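PDB 2CU2: putative mannose-1-phosphate guanylyl transferase from Thermus thermophilus, which probably transfers a guanylyl group from GTP to mannose 1-phosphate, making the activated sugar GDP-mannose. Local coordinates for residues T3-A9 / E52-V58; A128-G132 / E242-V246; L137-R143 / Y183-V189; H271-G277 / T286-Y292. All coordinates share one frame; numbering follows the deposited sequence.

From the N terminus, contact 1 forms first: residues 52-58 return beside 3-9 as parallel neighbours in the large mixed sheet of the nucleotidyl transferase domain. Contact 2 then opens at 128-132, after helix 115-128, and closes only at 242-246. Inside that long loop, contact 3 opens and closes, joining 137-143 to 183-189. These two meet where Val246 packs on Gly138, since strands 134-139 and 244-249 are sheet neighbours. Contact 4 follows in series, a short loop linking 271-277 to 286-292 in a separate four-stranded sheet. Its centre is about 34 Å from that of contact 1, on the opposite side of the chain's centre. No two contacts cross.

Contact 1: T3-A9 / E52-V58; sequences TYALVMA and ERTLLAV
Ala5 and Val7 each spend both N-H and C=O on the neighbouring strand, bonding in turn to Arg53, Leu55 and Ala57, and Ala9 N adds a fifth bond to Ala57 O. This is parallel pairing, with Leu6 level with Leu55. The packing is close toward Ala9, whose CB lies 3.3 Å from Val58 CG1, nearer than carbons usually come, so a methyl suits this place. Val7 fits its fork between two residues: CG1, anti to the backbone N (chi1 179°), meets Leu56 CD1 at 3.8 Å, while CG2 meets Thr54 CG2. With its hydroxyl bonded to Pro50 O, Thr54 presents this methyl, anti to its own backbone N, to Val7.

The other end is looser and wetter. Arg53 lays its CB over the face of the Tyr4 ring, 4.1 Å from the centroid, in a CH-pi contact. Its long chain then runs on past Thr3, and NH1 reaches a water 3.1 Å away that donates to Thr3 O at 2.9 Å.

Within the alpha/beta fold of the nucleotidyl transferase domain, strand 102-107 flanks 3-8 and strand 74-78 flanks 54-59, while helix 83-98 covers the face bearing Tyr4, Leu55 and Met8.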
# COMPACT_ATOMS: atom_id res chain seq x y z
N THR A 3 -38.69 4.48 27.20
CA THR A 3 -37.67 5.23 26.51
C THR A 3 -37.37 4.66 25.13
O THR A 3 -37.21 3.45 24.96
CB THR A 3 -36.35 5.25 27.31
OG1 THR A 3 -36.57 5.84 28.60
CG2 THR A 3 -35.28 6.06 26.57
N TYR A 4 -37.32 5.54 24.14
CA TYR A 4 -36.99 5.12 22.79
C TYR A 4 -35.59 5.64 22.51
O TYR A 4 -35.14 6.60 23.14
CB TYR A 4 -37.99 5.70 21.77
CG TYR A 4 -39.09 4.73 21.40
CD1 TYR A 4 -40.02 4.30 22.35
CD2 TYR A 4 -39.18 4.21 20.11
CE1 TYR A 4 -41.01 3.37 22.03
CE2 TYR A 4 -40.17 3.28 19.78
CZ TYR A 4 -41.07 2.86 20.74
OH TYR A 4 -42.03 1.93 20.41
N ALA A 5 -34.89 5.00 21.58
CA ALA A 5 -33.55 5.42 21.24
C ALA A 5 -33.44 5.62 19.74
O ALA A 5 -33.87 4.78 18.96
CB ALA A 5 -32.55 4.36 21.70
N LEU A 6 -32.89 6.77 19.35
CA LEU A 6 -32.69 7.07 17.94
C LEU A 6 -31.20 6.95 17.67
O LEU A 6 -30.39 7.70 18.24
CB LEU A 6 -33.14 8.50 17.60
CG LEU A 6 -32.77 8.91 16.17
CD1 LEU A 6 -33.66 8.14 15.18
CD2 LEU A 6 -32.93 10.40 15.97
N VAL A 7 -30.83 6.01 16.82
CA VAL A 7 -29.44 5.81 16.42
C VAL A 7 -29.18 6.36 15.02
O VAL A 7 -29.63 5.83 14.01
CB VAL A 7 -29.14 4.32 16.46
CG1 VAL A 7 -27.70 4.06 16.03
CG2 VAL A 7 -29.34 3.79 17.87
N MET A 8 -28.46 7.49 14.99
CA MET A 8 -28.22 8.15 13.71
C MET A 8 -27.00 7.57 12.99
O MET A 8 -25.86 7.67 13.43
CB MET A 8 -28.01 9.64 13.97
CG MET A 8 -29.20 10.27 14.71
SD MET A 8 -29.04 12.05 14.87
CE MET A 8 -27.61 12.08 15.95
N ALA A 9 -27.28 6.90 11.85
CA ALA A 9 -26.19 6.38 11.03
C ALA A 9 -25.98 7.24 9.79
O ALA A 9 -26.87 7.42 8.96
CB ALA A 9 -26.55 4.95 10.62
N GLU A 52 -36.48 -3.42 20.26
CA GLU A 52 -37.84 -3.05 19.86
C GLU A 52 -38.08 -1.54 19.93
O GLU A 52 -38.83 -0.96 19.15
CB GLU A 52 -38.82 -3.78 20.75
CG GLU A 52 -38.38 -5.22 21.03
CD GLU A 52 -37.97 -5.35 22.48
OE1 GLU A 52 -38.53 -4.65 23.31
OE2 GLU A 52 -37.07 -6.14 22.76
N ARG A 53 -37.46 -0.89 20.95
CA ARG A 53 -37.67 0.54 21.14
C ARG A 53 -36.52 1.38 20.55
O ARG A 53 -36.28 2.52 20.94
CB ARG A 53 -37.81 0.82 22.64
CG ARG A 53 -39.07 0.17 23.21
CD ARG A 53 -39.31 0.53 24.69
NE ARG A 53 -40.66 0.11 25.08
CZ ARG A 53 -40.99 0.19 26.38
NH1 ARG A 53 -40.13 0.64 27.28
NH2 ARG A 53 -42.22 -0.19 26.77
N THR A 54 -35.78 0.76 19.61
CA THR A 54 -34.66 1.47 19.00
C THR A 54 -34.93 1.80 17.53
O THR A 54 -35.39 0.97 16.75
CB THR A 54 -33.41 0.60 19.11
OG1 THR A 54 -33.13 0.36 20.49
CG2 THR A 54 -32.22 1.31 18.48
N LEU A 55 -34.64 3.04 17.13
CA LEU A 55 -34.86 3.47 15.76
C LEU A 55 -33.51 3.75 15.10
O LEU A 55 -32.70 4.53 15.61
CB LEU A 55 -35.72 4.74 15.74
CG LEU A 55 -36.99 4.69 16.61
CD1 LEU A 55 -37.58 6.09 16.74
CD2 LEU A 55 -38.00 3.73 16.00
N LEU A 56 -33.26 3.11 13.97
CA LEU A 56 -32.02 3.29 13.25
C LEU A 56 -32.22 4.15 12.01
O LEU A 56 -32.75 3.68 11.00
CB LEU A 56 -31.44 1.93 12.84
CG LEU A 56 -30.18 1.99 11.97
CD1 LEU A 56 -29.04 2.66 12.74
CD2 LEU A 56 -29.81 0.59 11.57
N ALA A 57 -31.80 5.41 12.09
CA ALA A 57 -31.93 6.34 10.98
C ALA A 57 -30.75 6.26 10.02
O ALA A 57 -29.59 6.41 10.42
CB ALA A 57 -32.06 7.77 11.50
N VAL A 58 -31.06 5.99 8.75
CA VAL A 58 -30.10 5.93 7.65
C VAL A 58 -30.71 6.44 6.35
O VAL A 58 -31.92 6.55 6.19
CB VAL A 58 -29.66 4.48 7.49
CG1 VAL A 58 -29.13 3.94 8.82
CG2 VAL A 58 -30.84 3.63 7.06
O HOH W 1 -37.18 1.49 27.03

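Contact 2: A128-G132 / E242-V246; sequences AAEEG and ERVRV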
# COMPACT_ATOMS: atom_id res chain seq x y z
N ALA A 128 -31.89 13.09 34.26
CA ALA A 128 -31.72 14.54 34.30
C ALA A 128 -32.66 15.23 33.31
O ALA A 128 -32.79 16.45 33.27
CB ALA A 128 -30.27 14.86 33.95
N ALA A 129 -33.29 14.40 32.46
CA ALA A 129 -34.20 14.94 31.46
C ALA A 129 -35.61 15.15 32.02
O ALA A 129 -36.58 14.53 31.59
CB ALA A 129 -34.25 13.96 30.29
N GLU A 130 -35.69 16.01 33.05
CA GLU A 130 -37.00 16.34 33.61
C GLU A 130 -37.76 17.31 32.69
O GLU A 130 -37.39 17.56 31.56
CB GLU A 130 -36.78 16.97 34.99
CG GLU A 130 -36.10 16.00 35.96
CD GLU A 130 -36.03 16.63 37.33
OE1 GLU A 130 -35.59 17.76 37.43
OE2 GLU A 130 -36.42 15.97 38.29
N GLU A 131 -38.88 17.84 33.22
CA GLU A 131 -39.68 18.75 32.41
C GLU A 131 -38.88 19.99 31.99
O GLU A 131 -38.49 20.81 32.82
CB GLU A 131 -40.92 19.16 33.21
CG GLU A 131 -41.94 19.90 32.34
CD GLU A 131 -43.33 19.72 32.93
OE1 GLU A 131 -43.45 19.09 33.97
OE2 GLU A 131 -44.28 20.22 32.33
N GLY A 132 -38.70 20.14 30.67
CA GLY A 132 -38.15 21.39 30.15
C GLY A 132 -36.70 21.20 29.70
O GLY A 132 -36.22 21.84 28.78
N GLU A 242 -32.40 27.04 26.17
CA GLU A 242 -32.21 27.79 27.42
C GLU A 242 -32.07 26.88 28.66
O GLU A 242 -31.42 27.22 29.64
CB GLU A 242 -33.40 28.73 27.60
CG GLU A 242 -33.35 29.94 26.67
CD GLU A 242 -34.64 30.71 26.75
OE1 GLU A 242 -35.63 30.26 26.21
OE2 GLU A 242 -34.63 31.81 27.31
N ARG A 243 -32.75 25.72 28.63
CA ARG A 243 -32.68 24.79 29.76
C ARG A 243 -31.91 23.51 29.42
O ARG A 243 -32.47 22.52 28.97
CB ARG A 243 -34.11 24.45 30.19
CG ARG A 243 -34.78 25.59 30.94
CD ARG A 243 -36.23 25.26 31.32
NE ARG A 243 -36.33 24.88 32.73
CZ ARG A 243 -37.48 24.32 33.14
NH1 ARG A 243 -38.47 24.13 32.28
NH2 ARG A 243 -37.62 23.95 34.42
N VAL A 244 -30.57 23.56 29.59
CA VAL A 244 -29.71 22.44 29.22
C VAL A 244 -28.94 21.87 30.42
O VAL A 244 -28.41 22.59 31.25
CB VAL A 244 -28.73 22.93 28.16
CG1 VAL A 244 -27.81 21.79 27.73
CG2 VAL A 244 -29.48 23.45 26.96
N ARG A 245 -28.94 20.53 30.51
CA ARG A 245 -28.12 19.87 31.51
C ARG A 245 -27.05 18.99 30.84
O ARG A 245 -27.22 18.51 29.73
CB ARG A 245 -29.03 19.00 32.39
CG ARG A 245 -29.83 19.82 33.40
CD ARG A 245 -30.95 19.00 34.04
NE ARG A 245 -31.58 19.75 35.13
CZ ARG A 245 -32.67 19.20 35.71
NH1 ARG A 245 -33.13 18.03 35.30
NH2 ARG A 245 -33.28 19.84 36.71
N VAL A 246 -25.92 18.82 31.54
CA VAL A 246 -24.84 18.02 30.96
C VAL A 246 -24.33 16.96 31.93
O VAL A 246 -24.01 17.24 33.08
CB VAL A 246 -23.70 18.97 30.57
CG1 VAL A 246 -22.58 18.19 29.89
CG2 VAL A 246 -24.22 20.04 29.62
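Arg245 reaches from its strand to the loop at the end of helix 115-128, where it meets Ala128 and Glu130. Its CB points toward that loop, and the chain stays extended from CG to NE, carrying the charge across. CD is the first atom to touch, 4.2 Å from Ala128 CB and 3.2 Å from Ala128 O. NE and CZ pass the same carbonyl without bonding it. NH1 donates to Ala128 O at 2.6 Å, from above the carbonyl plane, and also to Glu130 OE1 at 3.3 Å. NH2 completes an end-on salt bridge to the same Glu130 OE1, at 3.2 Å. Both nitrogens approach this oxygen from one face of the carboxylate, whose plane is turned 37° from the guanidinium.

The loop makes an inverse gamma turn centred on Ala129, closed by a weak bond from Glu130 N to Ala128 O, the carbonyl that Arg245 also uses. It links helix 115-128 to strand 134-139, the parallel neighbour of strand 244-249, within the alpha/beta nucleotidyl transferase domain. A leucine here instead of the arginine would probably leave Glu130 without its positive mate and Ala128 O with only the weak turn bond among the bonds described.

Arg243, bent at chi3 (102°), sets its guanidinium face beneath Glu131 O, with NH1 3.4 Å from that oxygen at an angle too poor for a hydrogen bond. Gly132 has a positive phi (107°) at which a CB would press on the carbonyl O of Glu131, and it would also run into Arg243 NH1. Phe133, next along the chain, makes cation-pi contacts with both arginines.

Contact 3: L137-R143 / Y183-V189; sequences LGLRPTR and YVWNGGV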
# COMPACT_ATOMS: atom_id res chain seq x y z
N LEU A 137 -24.25 15.10 26.50
CA LEU A 137 -23.14 14.30 27.02
C LEU A 137 -21.85 15.05 26.79
O LEU A 137 -21.57 15.50 25.68
CB LEU A 137 -23.06 12.94 26.29
CG LEU A 137 -21.79 12.09 26.51
CD1 LEU A 137 -21.75 11.54 27.93
CD2 LEU A 137 -21.77 10.95 25.50
N GLY A 138 -21.07 15.20 27.86
CA GLY A 138 -19.80 15.90 27.77
C GLY A 138 -18.64 14.98 28.10
O GLY A 138 -18.81 13.97 28.80
N LEU A 139 -17.46 15.31 27.60
CA LEU A 139 -16.27 14.52 27.85
C LEU A 139 -15.08 15.45 28.07
O LEU A 139 -14.90 16.40 27.32
CB LEU A 139 -16.01 13.58 26.67
CG LEU A 139 -17.19 12.61 26.53
CD1 LEU A 139 -17.44 12.30 25.09
CD2 LEU A 139 -16.91 11.35 27.35
N ARG A 140 -14.30 15.17 29.10
CA ARG A 140 -13.12 15.96 29.41
C ARG A 140 -12.17 15.84 28.22
O ARG A 140 -11.79 14.74 27.82
CB ARG A 140 -12.43 15.42 30.67
CG ARG A 140 -13.19 15.65 31.97
CD ARG A 140 -13.27 17.13 32.32
NE ARG A 140 -13.98 17.35 33.58
CZ ARG A 140 -14.35 18.54 34.04
NH1 ARG A 140 -14.08 19.64 33.35
NH2 ARG A 140 -15.01 18.62 35.19
N PRO A 141 -11.78 16.98 27.62
CA PRO A 141 -10.87 16.99 26.47
C PRO A 141 -9.47 16.48 26.81
O PRO A 141 -8.94 16.77 27.88
CB PRO A 141 -10.85 18.46 26.05
CG PRO A 141 -12.10 19.03 26.64
CD PRO A 141 -12.20 18.35 27.97
N THR A 142 -8.86 15.72 25.90
CA THR A 142 -7.51 15.21 26.13
C THR A 142 -6.53 15.93 25.21
O THR A 142 -5.32 15.76 25.33
CB THR A 142 -7.42 13.69 25.87
OG1 THR A 142 -7.97 13.38 24.58
CG2 THR A 142 -8.16 12.92 26.94
N ARG A 143 -7.07 16.76 24.32
CA ARG A 143 -6.25 17.52 23.37
C ARG A 143 -7.09 18.67 22.80
O ARG A 143 -8.32 18.60 22.77
CB ARG A 143 -5.80 16.62 22.22
CG ARG A 143 -6.96 16.11 21.38
CD ARG A 143 -6.53 15.26 20.19
NE ARG A 143 -7.67 14.97 19.34
CZ ARG A 143 -8.66 14.14 19.65
NH1 ARG A 143 -8.65 13.49 20.81
NH2 ARG A 143 -9.68 13.97 18.82
N TYR A 183 -14.03 23.93 29.63
CA TYR A 183 -14.94 23.47 28.58
C TYR A 183 -14.78 21.97 28.32
O TYR A 183 -13.71 21.40 28.44
CB TYR A 183 -14.64 24.26 27.31
CG TYR A 183 -15.15 25.65 27.44
CD1 TYR A 183 -15.14 26.28 28.69
CD2 TYR A 183 -15.64 26.34 26.33
CE1 TYR A 183 -15.60 27.58 28.82
CE2 TYR A 183 -16.11 27.64 26.46
CZ TYR A 183 -16.09 28.25 27.70
OH TYR A 183 -16.54 29.55 27.83
N VAL A 184 -15.90 21.30 27.97
CA VAL A 184 -15.82 19.88 27.64
C VAL A 184 -16.31 19.59 26.22
O VAL A 184 -16.99 20.40 25.60
CB VAL A 184 -16.66 19.10 28.66
CG1 VAL A 184 -16.11 19.32 30.07
CG2 VAL A 184 -18.11 19.55 28.61
N TRP A 185 -15.89 18.42 25.69
CA TRP A 185 -16.29 18.03 24.34
C TRP A 185 -17.77 17.66 24.28
O TRP A 185 -18.31 17.00 25.17
CB TRP A 185 -15.45 16.82 23.89
CG TRP A 185 -14.06 17.19 23.52
CD1 TRP A 185 -13.59 18.42 23.00
CD2 TRP A 185 -12.92 16.28 23.51
NE1 TRP A 185 -12.26 18.38 22.68
CE2 TRP A 185 -11.81 17.00 23.00
CE3 TRP A 185 -12.76 14.94 23.88
CZ2 TRP A 185 -10.57 16.37 22.90
CZ3 TRP A 185 -11.52 14.31 23.77
CH2 TRP A 185 -10.43 15.03 23.28
N ASN A 186 -18.45 18.13 23.22
CA ASN A 186 -19.82 17.69 22.95
C ASN A 186 -19.82 16.26 22.41
O ASN A 186 -19.26 15.96 21.37
CB ASN A 186 -20.41 18.64 21.89
CG ASN A 186 -21.87 18.34 21.66
OD1 ASN A 186 -22.32 17.20 21.67
ND2 ASN A 186 -22.61 19.43 21.38
N GLY A 187 -20.43 15.35 23.19
CA GLY A 187 -20.34 13.93 22.84
C GLY A 187 -21.35 13.51 21.76
O GLY A 187 -21.35 12.38 21.29
N GLY A 188 -22.26 14.44 21.40
CA GLY A 188 -23.12 14.05 20.28
C GLY A 188 -24.34 13.24 20.75
O GLY A 188 -25.13 12.75 19.95
N VAL A 189 -24.47 13.08 22.08
CA VAL A 189 -25.61 12.34 22.61
C VAL A 189 -26.57 13.24 23.38
O VAL A 189 -26.18 14.16 24.09
CB VAL A 189 -25.08 11.23 23.52
CG1 VAL A 189 -26.24 10.45 24.12
CG2 VAL A 189 -24.19 10.29 22.73
O HOH W 2 -23.97 15.86 23.59
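Leu139 and Trp185 form an antiparallel hydrogen-bonded pair, Gly138 and Asn186 the adjoining non-hydrogen-bonded one, between short strands whose directions differ by 138°. Glycine suits two places where a side chain would collide: a CB on Gly138 would strike Val184 CG2, and one on Gly187 would strike Leu137 CD2. That same CD2 packs on Val189 CG2 at 3.7 Å.

Beyond the paired strands, Trp185 carries the contact. Its CG stands anti to the carbonyl carbon (chi1 -76°), which turns the indole along residues 140-143. Pro141 leans over one face with its CA and CB edge down, CA 3.5 Å from the centroid of the six-membered ring, a CH-pi contact for which a rigid proline is well suited. At the ring's edge, Arg143 O comes within 3.2 Å of CZ2. Arg143 NH1 stands 3.4 Å from CH2, the guanidinium tilted 59° from the indole and held by a salt bridge to Glu145.

Asn186 OD1 accepts from Gly188 N at 2.8 Å, an Asx turn at the corner where strand 184-192 is broken. The positive phi of Gly188 suits glycine.

Pro141 CA against an electron-rich face, a carbonyl oxygen at the electropositive rim, and NE1 bonded to Tyr150 OH are consistent with an indole held in both tilt and rotation.

Contact 4: H271-G277 / T286-Y292; sequences HENVVLG and TFGCVVY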
# COMPACT_ATOMS: atom_id res chain seq x y z
N HIS A 271 4.82 5.91 20.06
CA HIS A 271 5.83 5.30 19.20
C HIS A 271 5.53 3.86 18.77
O HIS A 271 6.16 3.37 17.84
CB HIS A 271 7.21 5.37 19.88
CG HIS A 271 7.43 4.32 20.92
ND1 HIS A 271 7.36 4.59 22.27
CD2 HIS A 271 7.72 3.00 20.81
CE1 HIS A 271 7.60 3.48 22.95
NE2 HIS A 271 7.82 2.50 22.09
N GLU A 272 4.61 3.18 19.46
CA GLU A 272 4.25 1.80 19.08
C GLU A 272 3.34 1.88 17.85
O GLU A 272 2.63 2.87 17.66
CB GLU A 272 3.52 1.10 20.24
CG GLU A 272 4.37 0.90 21.50
CD GLU A 272 5.20 -0.38 21.48
OE1 GLU A 272 5.28 -1.04 20.42
OE2 GLU A 272 5.77 -0.74 22.53
N ASN A 273 3.36 0.85 17.01
CA ASN A 273 2.53 0.85 15.81
C ASN A 273 1.11 0.39 16.12
O ASN A 273 0.88 -0.38 17.05
CB ASN A 273 3.14 -0.03 14.71
CG ASN A 273 4.50 0.48 14.24
OD1 ASN A 273 4.65 1.66 13.92
ND2 ASN A 273 5.48 -0.41 14.20
N VAL A 274 0.15 0.88 15.34
CA VAL A 274 -1.25 0.53 15.50
C VAL A 274 -1.71 -0.21 14.25
O VAL A 274 -1.60 0.31 13.14
CB VAL A 274 -2.12 1.80 15.68
CG1 VAL A 274 -3.59 1.43 15.64
CG2 VAL A 274 -1.77 2.47 17.00
N VAL A 275 -2.22 -1.42 14.44
CA VAL A 275 -2.65 -2.24 13.33
C VAL A 275 -4.10 -2.71 13.43
O VAL A 275 -4.53 -3.16 14.49
CB VAL A 275 -1.75 -3.48 13.21
CG1 VAL A 275 -2.17 -4.32 12.00
CG2 VAL A 275 -0.30 -3.06 13.11
N LEU A 276 -4.84 -2.60 12.34
CA LEU A 276 -6.22 -3.07 12.28
C LEU A 276 -6.41 -3.80 10.97
O LEU A 276 -5.59 -3.68 10.06
CB LEU A 276 -7.23 -1.92 12.38
CG LEU A 276 -7.55 -1.36 13.77
CD1 LEU A 276 -8.74 -0.41 13.63
CD2 LEU A 276 -7.89 -2.49 14.75
N GLY A 277 -7.50 -4.56 10.87
CA GLY A 277 -7.75 -5.32 9.67
C GLY A 277 -7.36 -6.76 9.92
O GLY A 277 -6.77 -7.07 10.96
N THR A 286 10.19 0.32 12.13
CA THR A 286 9.05 1.21 11.91
C THR A 286 8.47 1.69 13.23
O THR A 286 8.28 0.92 14.17
CB THR A 286 7.99 0.44 11.12
OG1 THR A 286 8.49 0.16 9.81
CG2 THR A 286 6.72 1.27 11.01
N PHE A 287 8.17 2.99 13.33
CA PHE A 287 7.64 3.55 14.57
C PHE A 287 6.49 4.51 14.35
O PHE A 287 6.32 5.06 13.26
CB PHE A 287 8.76 4.28 15.32
CG PHE A 287 9.92 3.40 15.67
CD1 PHE A 287 9.93 2.67 16.86
CD2 PHE A 287 10.99 3.26 14.79
CE1 PHE A 287 10.99 1.82 17.17
CE2 PHE A 287 12.06 2.41 15.08
CZ PHE A 287 12.05 1.68 16.27
N GLY A 288 5.70 4.71 15.40
CA GLY A 288 4.57 5.62 15.37
C GLY A 288 3.65 5.59 14.16
O GLY A 288 3.07 6.61 13.78
N CYS A 289 3.47 4.41 13.56
CA CYS A 289 2.61 4.30 12.39
C CYS A 289 1.21 3.77 12.66
O CYS A 289 0.93 3.19 13.72
CB CYS A 289 3.27 3.42 11.33
SG CYS A 289 4.66 4.20 10.49
N VAL A 290 0.32 3.97 11.70
CA VAL A 290 -1.05 3.48 11.77
C VAL A 290 -1.20 2.65 10.50
O VAL A 290 -1.10 3.19 9.39
CB VAL A 290 -2.08 4.63 11.76
CG1 VAL A 290 -3.47 4.06 11.58
CG2 VAL A 290 -2.00 5.42 13.06
N VAL A 291 -1.45 1.36 10.66
CA VAL A 291 -1.58 0.46 9.53
C VAL A 291 -2.92 -0.27 9.48
O VAL A 291 -3.37 -0.85 10.47
CB VAL A 291 -0.49 -0.63 9.57
CG1 VAL A 291 -0.67 -1.60 8.42
CG2 VAL A 291 0.89 0.02 9.53
N TYR A 292 -3.57 -0.22 8.32
CA TYR A 292 -4.82 -0.94 8.13
C TYR A 292 -4.60 -1.88 6.95
O TYR A 292 -4.29 -1.44 5.85
CB TYR A 292 -5.98 -0.00 7.81
CG TYR A 292 -7.31 -0.73 7.84
CD1 TYR A 292 -8.14 -0.66 8.96
CD2 TYR A 292 -7.70 -1.56 6.78
CE1 TYR A 292 -9.31 -1.40 9.04
CE2 TYR A 292 -8.89 -2.32 6.85
CZ TYR A 292 -9.68 -2.23 7.99
OH TYR A 292 -10.85 -2.95 8.07
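Asn273 bridges to the opposing loop with both ends of its amide. OD1 accepts from Cys289 N at 3.0 Å, in the carbonyl plane, while ND2 donates to Thr286 O at 3.1 Å from well above that carbonyl's plane. A chi1 of -63°, with CG beside the backbone N, swings the amide to this place, and Thr286 CG2 packs 3.6 Å from OD1. Replacing this residue with an alanine removes the amide and would probably leave Cys289 N and Thr286 O without these partners, the loop being held less firmly.

Nearby, Gly288 N donates to His271 O at 2.8 Å; positive phi suits glycine there. Past Asn273 the parallel ladder begins, Val274 bonding to Cys289 and Val291, and Leu276 N to Val291 O. At its far end Leu276 CB touches Tyr292 CD1 at 3.8 Å, and Gly277 CA lies over the same ring's face. Tyr292 OH is bonded to Pro30 O.

Helix 261-266 covers Val274, Leu276 and Val290, and strand 306-311 continues the sheet beyond 290-293, as expected of the beta-helix-like domain to which 286-292 probably belongs. The amide's acceptor and donor thus satisfy one backbone N-H and one backbone C=O of the loop, just before regular strand pairing begins.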